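Local coordinates for hypothetical protein (PDB 1ZSO) that is of unknown function but possibly binds zinc, at residues B[118-126]-B[135-143]. Numbering follows the deposited sequence.
Sequences FPSNNFIVE and DVNLSDQNW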
ATOM      1  N   PHE B 118       2.944  12.550   9.551  1.00 30.45           N
ATOM      2  CA  PHE B 118       2.078  13.610   9.121  1.00 31.55           C
ATOM      3  C   PHE B 118       0.681  13.392   9.630  1.00 32.25           C
ATOM      4  O   PHE B 118      -0.020  12.581   9.115  1.00 32.44           O
ATOM      5  CB  PHE B 118       2.051  13.699   7.609  1.00 31.41           C
ATOM      6  CG  PHE B 118       3.381  13.985   7.033  1.00 34.02           C
ATOM      7  CD1 PHE B 118       4.286  12.960   6.830  1.00 37.56           C
ATOM      8  CD2 PHE B 118       3.764  15.289   6.747  1.00 35.89           C
ATOM      9  CE1 PHE B 118       5.556  13.226   6.322  1.00 35.86           C
ATOM     10  CE2 PHE B 118       5.019  15.557   6.230  1.00 35.52           C
ATOM     11  CZ  PHE B 118       5.925  14.505   6.043  1.00 34.12           C
ATOM     12  N   PRO B 119       0.257  14.167  10.626  1.00 34.50           N
ATOM     13  CA  PRO B 119      -1.126  14.073  11.064  1.00 35.57           C
ATOM     14  C   PRO B 119      -2.054  14.388   9.919  1.00 36.11           C
ATOM     15  O   PRO B 119      -1.744  15.246   9.077  1.00 37.01           O
ATOM     16  CB  PRO B 119      -1.248  15.138  12.168  1.00 34.93           C
ATOM     17  CG  PRO B 119      -0.053  15.962  12.072  1.00 37.03           C
ATOM     18  CD  PRO B 119       1.020  15.175  11.371  1.00 36.02           C
ATOM     19  N   SER B 120      -3.164  13.662   9.862  1.00 36.62           N
ATOM     20  CA  SER B 120      -4.065  13.779   8.747  1.00 37.17           C
ATOM     21  C   SER B 120      -5.262  14.577   9.228  1.00 35.95           C
ATOM     22  O   SER B 120      -5.162  15.320  10.191  1.00 34.24           O
ATOM     23  CB  SER B 120      -4.432  12.388   8.198  1.00 37.04           C
ATOM     24  OG  SER B 120      -5.143  11.620   9.161  1.00 41.67           O
ATOM     25  N   ASN B 121      -6.387  14.455   8.546  1.00 37.53           N
ATOM     26  CA  ASN B 121      -7.583  15.172   8.976  1.00 38.90           C
ATOM     27  C   ASN B 121      -8.755  14.254   9.210  1.00 37.34           C
ATOM     28  O   ASN B 121      -9.873  14.582   8.864  1.00 38.09           O
ATOM     29  CB  ASN B 121      -7.927  16.307   7.998  1.00 39.64           C
ATOM     30  CG  ASN B 121      -7.345  16.085   6.630  1.00 45.71           C
ATOM     31  OD1 ASN B 121      -6.338  16.715   6.260  1.00 53.72           O
ATOM     32  ND2 ASN B 121      -7.949  15.164   5.868  1.00 47.93           N
ATOM     33  N   ASN B 122      -8.492  13.086   9.778  1.00 36.80           N
ATOM     34  CA  ASN B 122      -9.584  12.250  10.241  1.00 37.00           C
ATOM     35  C   ASN B 122      -9.514  12.076  11.757  1.00 35.77           C
ATOM     36  O   ASN B 122      -9.847  11.017  12.272  1.00 36.00           O
ATOM     37  CB  ASN B 122      -9.699  10.819   9.591  1.00 37.52           C
ATOM     38  CG  ASN B 122      -8.835  10.591   8.349  1.00 38.17           C
ATOM     39  OD1 ASN B 122      -7.599  10.589   8.392  1.00 38.42           O
ATOM     40  ND2 ASN B 122      -9.500  10.252   7.263  1.00 45.23           N
ATOM     41  N   PHE B 123      -9.119  13.097  12.492  1.00 35.57           N
ATOM     42  CA  PHE B 123      -9.176  12.971  13.955  1.00 34.70           C
ATOM     43  C   PHE B 123     -10.591  13.229  14.414  1.00 35.03           C
ATOM     44  O   PHE B 123     -11.400  13.754  13.677  1.00 34.61           O
ATOM     45  CB  PHE B 123      -8.224  13.928  14.662  1.00 34.37           C
ATOM     46  CG  PHE B 123      -6.787  13.579  14.495  1.00 34.08           C
ATOM     47  CD1 PHE B 123      -6.200  12.645  15.317  1.00 32.93           C
ATOM     48  CD2 PHE B 123      -6.014  14.184  13.508  1.00 34.56           C
ATOM     49  CE1 PHE B 123      -4.878  12.305  15.172  1.00 28.62           C
ATOM     50  CE2 PHE B 123      -4.691  13.870  13.367  1.00 32.17           C
ATOM     51  CZ  PHE B 123      -4.112  12.926  14.217  1.00 33.15           C
ATOM     52  N   ILE B 124     -10.877  12.799  15.632  1.00 36.14           N
ATOM     53  CA  ILE B 124     -12.165  12.950  16.260  1.00 36.77           C
ATOM     54  C   ILE B 124     -11.846  13.652  17.574  1.00 38.14           C
ATOM     55  O   ILE B 124     -10.831  13.370  18.223  1.00 37.87           O
ATOM     56  CB  ILE B 124     -12.883  11.593  16.492  1.00 36.80           C
ATOM     57  CG1 ILE B 124     -12.893  10.777  15.187  1.00 36.04           C
ATOM     58  CG2 ILE B 124     -14.345  11.795  17.038  1.00 35.56           C
ATOM     59  CD1 ILE B 124     -13.490   9.372  15.311  1.00 37.91           C
ATOM     60  N   VAL B 125     -12.687  14.620  17.920  1.00 38.09           N
ATOM     61  CA  VAL B 125     -12.578  15.288  19.194  1.00 37.44           C
ATOM     62  C   VAL B 125     -13.919  15.236  19.927  1.00 37.70           C
ATOM     63  O   VAL B 125     -14.976  15.453  19.335  1.00 36.89           O
ATOM     64  CB  VAL B 125     -12.161  16.729  19.012  1.00 36.56           C
ATOM     65  CG1 VAL B 125     -12.456  17.502  20.265  1.00 32.51           C
ATOM     66  CG2 VAL B 125     -10.688  16.795  18.631  1.00 35.44           C
ATOM     67  N   GLU B 126     -13.852  14.926  21.215  1.00 38.19           N
ATOM     68  CA  GLU B 126     -14.981  15.123  22.123  1.00 38.27           C
ATOM     69  C   GLU B 126     -14.616  16.321  22.978  1.00 37.50           C
ATOM     70  O   GLU B 126     -13.483  16.399  23.426  1.00 37.88           O
ATOM     71  CB  GLU B 126     -15.209  13.903  23.020  1.00 37.55           C
ATOM     72  CG  GLU B 126     -16.495  14.038  23.880  1.00 38.59           C
ATOM     73  CD  GLU B 126     -16.820  12.795  24.660  1.00 39.07           C
ATOM     74  OE1 GLU B 126     -15.943  11.908  24.740  1.00 39.59           O
ATOM     75  OE2 GLU B 126     -17.961  12.699  25.188  1.00 42.20           O
ATOM     76  N   ASP B 135     -13.742  14.804  11.262  1.00 44.12           N
ATOM     77  CA  ASP B 135     -12.928  15.387  10.216  1.00 45.05           C
ATOM     78  C   ASP B 135     -12.099  16.524  10.819  1.00 43.44           C
ATOM     79  O   ASP B 135     -11.954  17.585  10.219  1.00 43.20           O
ATOM     80  CB  ASP B 135     -13.840  15.917   9.104  1.00 46.20           C
ATOM     81  CG  ASP B 135     -14.530  14.792   8.314  1.00 50.72           C
ATOM     82  OD1 ASP B 135     -13.804  14.036   7.613  1.00 55.38           O
ATOM     83  OD2 ASP B 135     -15.789  14.684   8.374  1.00 52.05           O
ATOM     84  N   VAL B 136     -11.598  16.303  12.027  1.00 42.30           N
ATOM     85  CA  VAL B 136     -10.755  17.284  12.714  1.00 41.54           C
ATOM     86  C   VAL B 136      -9.400  17.287  12.035  1.00 40.75           C
ATOM     87  O   VAL B 136      -8.733  16.255  11.924  1.00 40.71           O
ATOM     88  CB  VAL B 136     -10.640  16.986  14.219  1.00 41.87           C
ATOM     89  CG1 VAL B 136      -9.600  17.858  14.877  1.00 42.04           C
ATOM     90  CG2 VAL B 136     -12.004  17.165  14.897  1.00 42.48           C
ATOM     91  N   ASN B 137      -9.045  18.445  11.495  1.00 40.23           N
ATOM     92  CA  ASN B 137      -7.851  18.578  10.672  1.00 40.65           C
ATOM     93  C   ASN B 137      -6.694  19.065  11.498  1.00 39.26           C
ATOM     94  O   ASN B 137      -6.734  20.169  12.017  1.00 39.55           O
ATOM     95  CB  ASN B 137      -8.065  19.559   9.523  1.00 40.74           C
ATOM     96  CG  ASN B 137      -6.790  19.781   8.717  1.00 44.52           C
ATOM     97  OD1 ASN B 137      -5.831  18.999   8.844  1.00 49.06           O
ATOM     98  ND2 ASN B 137      -6.773  20.834   7.863  1.00 41.66           N
ATOM     99  N   LEU B 138      -5.665  18.239  11.610  1.00 37.83           N
ATOM    100  CA  LEU B 138      -4.498  18.627  12.382  1.00 38.35           C
ATOM    101  C   LEU B 138      -3.246  18.574  11.516  1.00 36.32           C
ATOM    102  O   LEU B 138      -2.144  18.646  12.027  1.00 36.66           O
ATOM    103  CB  LEU B 138      -4.366  17.791  13.670  1.00 36.75           C
ATOM    104  CG  LEU B 138      -5.429  18.045  14.744  1.00 39.88           C
ATOM    105  CD1 LEU B 138      -5.353  17.048  15.910  1.00 38.09           C
ATOM    106  CD2 LEU B 138      -5.336  19.422  15.320  1.00 40.74           C
ATOM    107  N   SER B 139      -3.413  18.502  10.205  1.00 35.50           N
ATOM    108  CA  SER B 139      -2.261  18.572   9.347  1.00 35.95           C
ATOM    109  C   SER B 139      -1.525  19.895   9.531  1.00 36.49           C
ATOM    110  O   SER B 139      -0.313  19.934   9.346  1.00 37.07           O
ATOM    111  CB  SER B 139      -2.608  18.341   7.865  1.00 34.68           C
ATOM    112  OG  SER B 139      -3.259  19.448   7.295  1.00 35.88           O
ATOM    113  N   ASP B 140      -2.228  20.964   9.909  1.00 36.78           N
ATOM    114  CA  ASP B 140      -1.572  22.254  10.195  1.00 38.27           C
ATOM    115  C   ASP B 140      -1.284  22.483  11.710  1.00 39.19           C
ATOM    116  O   ASP B 140      -0.895  23.591  12.128  1.00 36.52           O
ATOM    117  CB  ASP B 140      -2.414  23.404   9.641  1.00 39.17           C
ATOM    118  CG  ASP B 140      -3.851  23.332  10.092  1.00 44.37           C
ATOM    119  OD1 ASP B 140      -4.161  22.619  11.108  1.00 45.95           O
ATOM    120  OD2 ASP B 140      -4.689  23.961   9.392  1.00 51.11           O
ATOM    121  N   GLN B 141      -1.522  21.429  12.506  1.00 39.43           N
ATOM    122  CA  GLN B 141      -1.085  21.307  13.892  1.00 39.47           C
ATOM    123  C   GLN B 141      -1.989  22.024  14.880  1.00 40.31           C
ATOM    124  O   GLN B 141      -1.680  22.096  16.072  1.00 39.76           O
ATOM    125  CB  GLN B 141       0.366  21.774  14.050  1.00 39.52           C
ATOM    126  CG  GLN B 141       1.418  20.731  13.670  1.00 43.84           C
ATOM    127  CD  GLN B 141       1.730  20.653  12.182  1.00 50.04           C
ATOM    128  OE1 GLN B 141       1.895  19.549  11.631  1.00 57.54           O
ATOM    129  NE2 GLN B 141       1.838  21.806  11.525  1.00 49.47           N
ATOM    130  N   ASN B 142      -3.116  22.556  14.390  1.00 40.01           N
ATOM    131  CA  ASN B 142      -3.955  23.472  15.186  1.00 38.58           C
ATOM    132  C   ASN B 142      -5.409  23.291  14.719  1.00 38.35           C
ATOM    133  O   ASN B 142      -5.681  23.120  13.531  1.00 37.94           O
ATOM    134  CB  ASN B 142      -3.540  24.956  15.018  1.00 36.86           C
ATOM    135  CG  ASN B 142      -2.166  25.285  15.608  1.00 37.47           C
ATOM    136  OD1 ASN B 142      -2.023  25.541  16.828  1.00 34.50           O
ATOM    137  ND2 ASN B 142      -1.153  25.332  14.744  1.00 29.74           N
ATOM    138  N   TRP B 143      -6.339  23.380  15.649  1.00 38.21           N
ATOM    139  CA  TRP B 143      -7.735  23.232  15.290  1.00 37.93           C
ATOM    140  C   TRP B 143      -8.601  23.795  16.370  1.00 36.22           C
ATOM    141  O   TRP B 143      -8.310  23.631  17.536  1.00 34.37           O
ATOM    142  CB  TRP B 143      -8.057  21.759  15.056  1.00 37.27           C
ATOM    143  CG  TRP B 143      -9.502  21.466  14.974  1.00 36.70           C
ATOM    144  CD1 TRP B 143     -10.270  21.428  13.848  1.00 35.33           C
ATOM    145  CD2 TRP B 143     -10.382  21.157  16.074  1.00 33.19           C
ATOM    146  NE1 TRP B 143     -11.562  21.128  14.177  1.00 36.35           N
ATOM    147  CE2 TRP B 143     -11.662  20.951  15.531  1.00 34.23           C
ATOM    148  CE3 TRP B 143     -10.202  21.033  17.444  1.00 34.33           C
ATOM    149  CZ2 TRP B 143     -12.760  20.629  16.309  1.00 36.05           C
ATOM    150  CZ3 TRP B 143     -11.308  20.736  18.236  1.00 38.12           C
ATOM    151  CH2 TRP B 143     -12.574  20.538  17.663  1.00 35.68           C
TER
HETATM  152  O   HOH W   1       0.548  17.001   7.854  1.00 46.38           O
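Phe-123 and Val-136 pair at the open end of an antiparallel beta hairpin, strands 123-127 and 132-136, where the chain enters and leaves the smaller sheet of this all-beta protein. Their backbones exchange two hydrogen bonds, Phe-123 N to Val-136 O (3.2 Å) and Val-136 N to Phe-123 O (3.0 Å), and both side chains drop to the same face. Past this pair the flanking loops stay together through a third bond, Leu-138 N to Ser-120 O, at 3.3 Å.

One bump is Leu-138, whose CD1 sits over one face of the Phe-123 ring, offset toward the rim, 4.1 Å from the centroid in a CH-pi contact; Val-136 O lies at the ring's edge. Next along, Val-136, Val-125 and Trp-143 pack on one another: with Val-136 CG1 anti to the backbone N (chi1 171°), that methyl lies over one face of the indole, toward its rim, CG2 meets Val-125 CG2 at 4.0 Å, and Val-125 CG1 also reaches Trp-143 CZ3. Leu-26 of strand 23-27 touches Phe-123, Val-125 and Leu-138, and Ile-156 packs on Val-125 and Trp-143. Farther out, the Pro-119 ring rests on the Leu-138 carbonyl, CG to O 3.4 Å.

On the side facing Glu-75 of the second subunit, the side chains of Asn-121 and Asn-137 lie side by side, pointing the same way, with their amide planes turned 85° apart. Asn-137 closes an Asx turn: its OD1 accepts from Ser-139 N (2.8 Å) and, on an in-plane lone pair, from Ser-139 OG (3.0 Å).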